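Molybdenum ABC transporter, periplasmic molybdenum-binding protein (Vibrio cholerae, PDB 4RXL) binds tungstate, and probably molybdate, in a cleft between two lobes, consistent with delivering the oxyanion to the membrane component of a ModABC-type transporter. Local coordinates at residues N151-A156 with K172-L177; P52-I57 with A206-W211; A105-A110 with A137-E142. All coordinates share one frame; numbering follows the deposited sequence.

In the fold
The chain has the two-lobed fold of periplasmic binding proteins, with tungstate held in the cleft. The centre of contact 1 lies about 7 Å from the centre of the chain, where helix 153-161, whose start bonds the anion, meets helix 172-177. Contacts 2 and 3 lie on opposite sides of the chain's centre, about 42 Å apart between their own centres. Contact 2 joins strand 55-57 of the mixed sheet to helix 206-215; contact 3 joins helix 104-111 to the turn before helix 140-143. Along the chain, contact 3 closes before contact 1 opens, and both are nested within the loop closed by contact 2. The binding site is thus flanked by packing in two distant regions.

Contact 1 (N151-A156 with K172-L177); sequences NNVRLA and KTDALL. With WO4 (tungstate(VI)ion), chain B.
R154 and D174 bring the two helices together, their CA atoms 7.3 Å apart, where the first turn of helix 153-161 faces helix 172-177. The site belongs to the cleft of a type II periplasmic binding protein, with the anion at a helix N-terminus. N152 caps that helix: its CG stands between the backbone N and the carbonyl carbon (chi1 68°), which directs N152 OD1 to L155 N at 3.0 Å and, through a weak bond, to R154 N. One residue on, V153 N donates to tungstate O1 at 2.6 Å in a nearly straight bond. S13, S40 and Y171 through side-chain hydroxyls, and A126 through its backbone N, also bond the anion. A bend in the R154 chain (chi2 -67°) carries its guanidinium toward helix 172-177, where NE forms a salt bridge to D174 OD1 at 2.7 Å. The guanidinium and carboxylate planes stand 83° apart; OD1 lies at the guanidinium edge, near its plane, and is met by NE from above the carboxylate plane. A water at that same edge takes a bond from R154 NH2 at 3.0 Å and another from T173 OG1, and donates to D174 OD1 at 2.6 Å, fixing the arginine's rotation with a second link. R154 NH1 bonds N16 of helix 15-28. The other carboxylate oxygen, D174 OD2, accepts from the backbone N of Y171, connecting this pair to a residue that binds the tungstate, and rests 3.5 Å from V153 CG2.

Contact 2 (P52-I57 with A206-W211); sequences PADLFI and AASAEW
L55 CD1 approaches the W211 indole obliquely and comes closest to W211 CB, at 4.0 Å, where the side chain leaves helix 206-215. The two side chains cross at about a right angle, and the ring of Y25 meets the indole with planes at about 45°, while L6 and V22 also touch W211. The second methyl of L55, CD2, lies 4.2 Å from S208 O and 4.4 Å from S208 CB, so the fork of the leucine spans one helical turn, from S208 to W211. The other flat group is the D54 carboxylate. The D54 side chain makes no bond to the helix segment; its nearest atom is CB, 3.6 Å from S208 OG, while D54 OD1 remains 4.1 Å from S208 OG. Both polar ends are engaged outside the two segments. D54 OD2 accepts from the backbone N of H7, and D54 OD1 takes a salt bridge from K205 and a hydrogen bond from N203, whose OD1 in turn bonds S208 OG. The backbones come closest at D54 and S208, with CA atoms 6.5 Å apart, where the chain enters strand 55-57. Parallel to strand 6-11 and antiparallel to strand 195-201, this strand lies inside the mixed sheet, and L55 packs against the helix from it. The contact itself is van der Waals packing, while the charge of the buried carboxylate is probably balanced by K205, with the N-H donors of H7 and N203 satisfying its oxygens.

Contact 3 (A105-A110 with A137-E142); sequences AAWQTA and AGVWPE
W107 and V139 make the apolar part of this contact, with V139 CG2 coming obliquely to the indole and lying 3.8 Å from W107 CD1. The other methyl, V139 CG1, is 3.9 Å from W107 NE1, so both branches of the valine lie along the pyrrole end of the indole. V139 puts CG2 anti to its backbone N and CG1 in the gap between N and carbonyl carbon (chi1 71°), an orientation that offers both methyls to the tryptophan. L134 touches both residues from helix 125-137, and F99 meets the W107 ring edge-to-face. Beside this apolar pair, Q108 NE2 comes within 4.2 Å of E142 CB, a contact with the aliphatic base of the glutamate, whose carboxylate end leads away from helix 104-111. Polar bonds lead outside the pair: W107 NE1 donates to L101 O, fixing the rotation of the indole, and Q108 OE1 accepts from R146 NE. The backbone of the other segment is a helix-to-helix turn. G138, at a positive phi of 79°, closes helix 125-137 in a Schellman motif, and V139 follows at the N-cap position of helix 140-143. W107 of helix 104-111 thus packs on the N-cap valine that follows a Schellman motif, at the turn between helices 125-137 and 140-143 of the binding-protein fold, far from the tungstate site.

Contact 1 (N151-A156 with K172-L177)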
# COMPACT_ATOMS: atom_id res chain seq x y z
N ASN A 151 -4.69 -3.48 -10.44
CA ASN A 151 -5.58 -2.57 -9.69
C ASN A 151 -5.16 -2.26 -8.25
O ASN A 151 -5.66 -1.29 -7.64
CB ASN A 151 -7.01 -3.12 -9.64
CG ASN A 151 -7.66 -3.18 -10.98
OD1 ASN A 151 -7.07 -2.79 -11.98
ND2 ASN A 151 -8.86 -3.71 -11.02
N ASN A 152 -4.28 -3.08 -7.67
CA ASN A 152 -3.75 -2.81 -6.34
C ASN A 152 -2.44 -3.54 -6.16
O ASN A 152 -2.09 -4.40 -6.99
CB ASN A 152 -4.77 -3.14 -5.24
CG ASN A 152 -5.06 -4.60 -5.11
OD1 ASN A 152 -4.15 -5.41 -4.84
ND2 ASN A 152 -6.32 -4.96 -5.22
N VAL A 153 -1.72 -3.17 -5.10
CA VAL A 153 -0.38 -3.69 -4.89
C VAL A 153 -0.39 -5.20 -4.61
O VAL A 153 0.57 -5.87 -4.94
CB VAL A 153 0.35 -2.89 -3.82
CG1 VAL A 153 -0.15 -3.20 -2.43
CG2 VAL A 153 1.84 -3.12 -3.94
N ARG A 154 -1.44 -5.74 -4.01
CA ARG A 154 -1.47 -7.17 -3.76
C ARG A 154 -1.65 -7.98 -5.03
O ARG A 154 -1.17 -9.11 -5.12
CB ARG A 154 -2.49 -7.49 -2.67
CG ARG A 154 -2.10 -6.95 -1.30
CD ARG A 154 -0.86 -7.63 -0.74
NE ARG A 154 -0.47 -7.21 0.62
CZ ARG A 154 -0.89 -7.79 1.74
NH1 ARG A 154 -1.74 -8.81 1.69
NH2 ARG A 154 -0.47 -7.33 2.92
N LEU A 155 -2.31 -7.41 -6.04
CA LEU A 155 -2.43 -8.09 -7.32
C LEU A 155 -1.09 -8.07 -8.05
O LEU A 155 -0.79 -8.99 -8.79
CB LEU A 155 -3.54 -7.46 -8.15
CG LEU A 155 -4.96 -7.71 -7.61
CD1 LEU A 155 -5.95 -6.79 -8.31
CD2 LEU A 155 -5.42 -9.16 -7.73
N ALA A 156 -0.32 -6.99 -7.84
CA ALA A 156 1.04 -6.94 -8.36
C ALA A 156 1.90 -8.02 -7.68
O ALA A 156 2.62 -8.77 -8.34
CB ALA A 156 1.64 -5.56 -8.12
N LYS A 172 7.55 -3.11 1.32
CA LYS A 172 8.31 -3.97 2.21
C LYS A 172 7.38 -4.92 2.95
O LYS A 172 7.66 -6.11 3.05
CB LYS A 172 9.13 -3.13 3.19
CG LYS A 172 9.82 -3.88 4.31
CD LYS A 172 10.99 -4.69 3.84
CE LYS A 172 11.80 -5.20 5.03
NZ LYS A 172 12.29 -4.08 5.90
N THR A 173 6.26 -4.41 3.43
CA THR A 173 5.30 -5.23 4.19
C THR A 173 4.67 -6.31 3.34
O THR A 173 4.33 -7.38 3.85
CB THR A 173 4.22 -4.36 4.83
OG1 THR A 173 3.61 -3.60 3.80
CG2 THR A 173 4.79 -3.45 5.90
N ASP A 174 4.51 -6.08 2.04
CA ASP A 174 3.92 -7.10 1.16
C ASP A 174 4.92 -8.24 0.98
O ASP A 174 4.57 -9.42 1.09
CB ASP A 174 3.56 -6.52 -0.21
CG ASP A 174 2.59 -5.37 -0.15
OD1 ASP A 174 1.55 -5.46 0.54
OD2 ASP A 174 2.87 -4.37 -0.81
N ALA A 175 6.17 -7.91 0.72
CA ALA A 175 7.21 -8.93 0.59
C ALA A 175 7.37 -9.74 1.87
O ALA A 175 7.48 -10.98 1.83
CB ALA A 175 8.54 -8.29 0.20
N LEU A 176 7.31 -9.06 3.02
CA LEU A 176 7.59 -9.69 4.33
C LEU A 176 6.64 -10.85 4.64
O LEU A 176 7.04 -11.81 5.28
CB LEU A 176 7.51 -8.64 5.45
CG LEU A 176 8.31 -8.88 6.72
CD1 LEU A 176 9.81 -8.86 6.43
CD2 LEU A 176 7.94 -7.82 7.75
N LEU A 177 5.39 -10.76 4.19
CA LEU A 177 4.38 -11.77 4.47
C LEU A 177 4.35 -12.91 3.46
O LEU A 177 3.71 -13.94 3.70
CB LEU A 177 2.98 -11.14 4.58
CG LEU A 177 2.63 -10.37 5.87
CD1 LEU A 177 1.20 -10.67 6.29
CD2 LEU A 177 3.55 -10.62 7.06
W WO4 B . -2.24 0.25 -2.37
O1 WO4 B . -2.75 -1.23 -3.63
O2 WO4 B . -0.57 1.31 -2.90
O3 WO4 B . -3.81 1.57 -2.21
O4 WO4 B . -1.83 -0.54 -0.50
O HOH W 1 1.51 -5.06 3.10

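Contact 2 (P52-I57 with A206-W211)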
# COMPACT_ATOMS: atom_id res chain seq x y z
N PRO A 52 -21.08 3.41 1.66
CA PRO A 52 -21.05 3.56 3.12
C PRO A 52 -19.68 3.16 3.63
O PRO A 52 -19.14 2.08 3.34
CB PRO A 52 -22.14 2.60 3.61
CG PRO A 52 -22.93 2.22 2.41
CD PRO A 52 -22.01 2.35 1.23
N ALA A 53 -19.08 4.09 4.33
CA ALA A 53 -17.74 3.93 4.79
C ALA A 53 -17.64 4.80 6.01
O ALA A 53 -18.07 5.94 5.98
CB ALA A 53 -16.74 4.37 3.74
N ASP A 54 -17.17 4.22 7.10
CA ASP A 54 -16.99 4.96 8.34
C ASP A 54 -15.56 5.44 8.49
O ASP A 54 -15.32 6.51 9.03
CB ASP A 54 -17.42 4.10 9.52
CG ASP A 54 -18.91 3.75 9.47
OD1 ASP A 54 -19.74 4.65 9.72
OD2 ASP A 54 -19.27 2.58 9.16
N LEU A 55 -14.64 4.64 8.01
CA LEU A 55 -13.20 4.90 8.11
C LEU A 55 -12.53 4.56 6.81
O LEU A 55 -12.94 3.58 6.14
CB LEU A 55 -12.54 4.01 9.18
CG LEU A 55 -12.95 4.13 10.65
CD1 LEU A 55 -12.16 3.11 11.45
CD2 LEU A 55 -12.70 5.53 11.16
N PHE A 56 -11.49 5.31 6.50
CA PHE A 56 -10.67 5.09 5.31
C PHE A 56 -9.19 5.15 5.62
O PHE A 56 -8.71 6.09 6.19
CB PHE A 56 -11.01 6.16 4.26
CG PHE A 56 -10.17 6.09 2.98
CD1 PHE A 56 -9.94 4.91 2.28
CD2 PHE A 56 -9.66 7.25 2.45
CE1 PHE A 56 -9.21 4.93 1.09
CE2 PHE A 56 -8.91 7.25 1.29
CZ PHE A 56 -8.71 6.10 0.60
N ILE A 57 -8.45 4.12 5.26
CA ILE A 57 -6.99 4.12 5.39
C ILE A 57 -6.41 4.10 3.99
O ILE A 57 -6.60 3.15 3.23
CB ILE A 57 -6.48 2.89 6.18
CG1 ILE A 57 -7.05 2.92 7.61
CG2 ILE A 57 -4.95 2.80 6.18
CD1 ILE A 57 -6.79 1.64 8.39
N ALA A 206 -19.78 7.55 17.59
CA ALA A 206 -18.95 7.23 18.75
C ALA A 206 -18.10 6.01 18.46
O ALA A 206 -16.92 5.97 18.82
CB ALA A 206 -19.82 7.00 19.97
N ALA A 207 -18.69 5.01 17.81
CA ALA A 207 -17.98 3.80 17.44
C ALA A 207 -16.80 4.08 16.53
O ALA A 207 -15.77 3.44 16.68
CB ALA A 207 -18.93 2.81 16.78
N SER A 208 -16.95 5.01 15.57
CA SER A 208 -15.83 5.40 14.67
C SER A 208 -14.70 6.02 15.51
O SER A 208 -13.51 5.75 15.28
CB SER A 208 -16.27 6.40 13.58
OG SER A 208 -17.28 5.90 12.69
N ALA A 209 -15.08 6.88 16.47
CA ALA A 209 -14.09 7.54 17.34
C ALA A 209 -13.30 6.57 18.24
O ALA A 209 -12.08 6.73 18.44
CB ALA A 209 -14.77 8.61 18.19
N GLU A 210 -14.00 5.58 18.81
CA GLU A 210 -13.36 4.55 19.65
C GLU A 210 -12.42 3.65 18.82
O GLU A 210 -11.35 3.28 19.29
CB GLU A 210 -14.39 3.71 20.37
CG GLU A 210 -15.20 4.52 21.38
CD GLU A 210 -16.34 3.75 22.01
OE1 GLU A 210 -17.27 4.41 22.53
OE2 GLU A 210 -16.31 2.50 22.00
N TRP A 211 -12.80 3.32 17.60
CA TRP A 211 -11.90 2.59 16.71
C TRP A 211 -10.61 3.37 16.44
O TRP A 211 -9.50 2.82 16.50
CB TRP A 211 -12.56 2.26 15.37
CG TRP A 211 -12.71 0.81 15.16
CD1 TRP A 211 -13.83 0.04 15.36
CD2 TRP A 211 -11.68 -0.08 14.73
NE1 TRP A 211 -13.55 -1.28 15.07
CE2 TRP A 211 -12.24 -1.37 14.69
CE3 TRP A 211 -10.34 0.09 14.38
CZ2 TRP A 211 -11.50 -2.48 14.30
CZ3 TRP A 211 -9.61 -1.01 14.00
CH2 TRP A 211 -10.18 -2.27 13.97

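Contact 3 (A105-A110 with A137-E142)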
# COMPACT_ATOMS: atom_id res chain seq x y z
N ALA A 105 19.75 -1.25 -19.07
CA ALA A 105 20.04 -2.53 -19.71
C ALA A 105 19.97 -3.71 -18.74
O ALA A 105 19.61 -4.82 -19.13
CB ALA A 105 21.40 -2.49 -20.38
N ALA A 106 20.31 -3.48 -17.47
CA ALA A 106 20.22 -4.54 -16.47
C ALA A 106 18.75 -4.84 -16.13
O ALA A 106 18.42 -5.98 -15.80
CB ALA A 106 20.99 -4.15 -15.22
N TRP A 107 17.89 -3.82 -16.19
CA TRP A 107 16.44 -4.03 -16.05
C TRP A 107 15.91 -4.88 -17.20
O TRP A 107 15.13 -5.79 -16.98
CB TRP A 107 15.67 -2.71 -16.03
CG TRP A 107 15.73 -1.95 -14.77
CD1 TRP A 107 16.63 -0.99 -14.44
CD2 TRP A 107 14.81 -2.03 -13.68
NE1 TRP A 107 16.34 -0.48 -13.19
CE2 TRP A 107 15.23 -1.11 -12.70
CE3 TRP A 107 13.67 -2.82 -13.42
CZ2 TRP A 107 14.55 -0.92 -11.49
CZ3 TRP A 107 12.99 -2.63 -12.20
CH2 TRP A 107 13.45 -1.70 -11.25
N GLN A 108 16.33 -4.60 -18.43
CA GLN A 108 15.77 -5.31 -19.57
C GLN A 108 16.26 -6.76 -19.62
O GLN A 108 15.56 -7.63 -20.13
CB GLN A 108 16.06 -4.56 -20.88
CG GLN A 108 15.67 -3.07 -20.82
CD GLN A 108 14.81 -2.59 -21.98
OE1 GLN A 108 13.78 -3.18 -22.30
NE2 GLN A 108 15.23 -1.49 -22.60
N THR A 109 17.45 -7.02 -19.09
CA THR A 109 18.00 -8.37 -18.94
C THR A 109 17.25 -9.21 -17.91
O THR A 109 16.96 -10.38 -18.16
CB THR A 109 19.49 -8.33 -18.56
OG1 THR A 109 20.26 -7.80 -19.65
CG2 THR A 109 20.02 -9.72 -18.22
N ALA A 110 16.97 -8.64 -16.75
CA ALA A 110 16.19 -9.31 -15.72
C ALA A 110 14.75 -9.57 -16.15
O ALA A 110 14.18 -10.58 -15.82
CB ALA A 110 16.20 -8.50 -14.44
N ALA A 137 15.60 6.80 -10.80
CA ALA A 137 16.67 5.94 -11.36
C ALA A 137 17.10 6.30 -12.79
O ALA A 137 18.14 5.84 -13.29
CB ALA A 137 16.24 4.49 -11.34
N GLY A 138 16.29 7.12 -13.48
CA GLY A 138 16.62 7.53 -14.84
C GLY A 138 16.30 6.46 -15.88
O GLY A 138 16.85 6.47 -16.99
N VAL A 139 15.37 5.57 -15.54
CA VAL A 139 15.05 4.40 -16.37
C VAL A 139 13.56 4.31 -16.73
O VAL A 139 13.14 3.34 -17.33
CB VAL A 139 15.51 3.11 -15.67
CG1 VAL A 139 14.64 2.79 -14.46
CG2 VAL A 139 15.51 1.93 -16.62
N TRP A 140 12.77 5.34 -16.41
CA TRP A 140 11.33 5.30 -16.67
C TRP A 140 10.98 5.22 -18.17
O TRP A 140 10.26 4.32 -18.57
CB TRP A 140 10.62 6.46 -15.97
CG TRP A 140 9.17 6.58 -16.32
CD1 TRP A 140 8.58 7.56 -17.06
CD2 TRP A 140 8.12 5.68 -15.94
NE1 TRP A 140 7.23 7.34 -17.15
CE2 TRP A 140 6.92 6.19 -16.48
CE3 TRP A 140 8.07 4.49 -15.20
CZ2 TRP A 140 5.70 5.56 -16.31
CZ3 TRP A 140 6.84 3.87 -15.03
CH2 TRP A 140 5.68 4.41 -15.59
N PRO A 141 11.51 6.14 -19.01
CA PRO A 141 11.16 6.07 -20.44
C PRO A 141 11.35 4.69 -21.09
O PRO A 141 10.56 4.31 -21.95
CB PRO A 141 12.09 7.11 -21.07
CG PRO A 141 12.33 8.09 -19.98
CD PRO A 141 12.43 7.26 -18.74
N GLU A 142 12.37 3.95 -20.67
CA GLU A 142 12.58 2.56 -21.11
C GLU A 142 11.56 1.54 -20.56
O GLU A 142 11.14 0.64 -21.28
CB GLU A 142 13.99 2.09 -20.72
CG GLU A 142 15.11 2.66 -21.59
CD GLU A 142 15.89 3.79 -20.94
OE1 GLU A 142 15.44 4.33 -19.91
OE2 GLU A 142 16.97 4.13 -21.46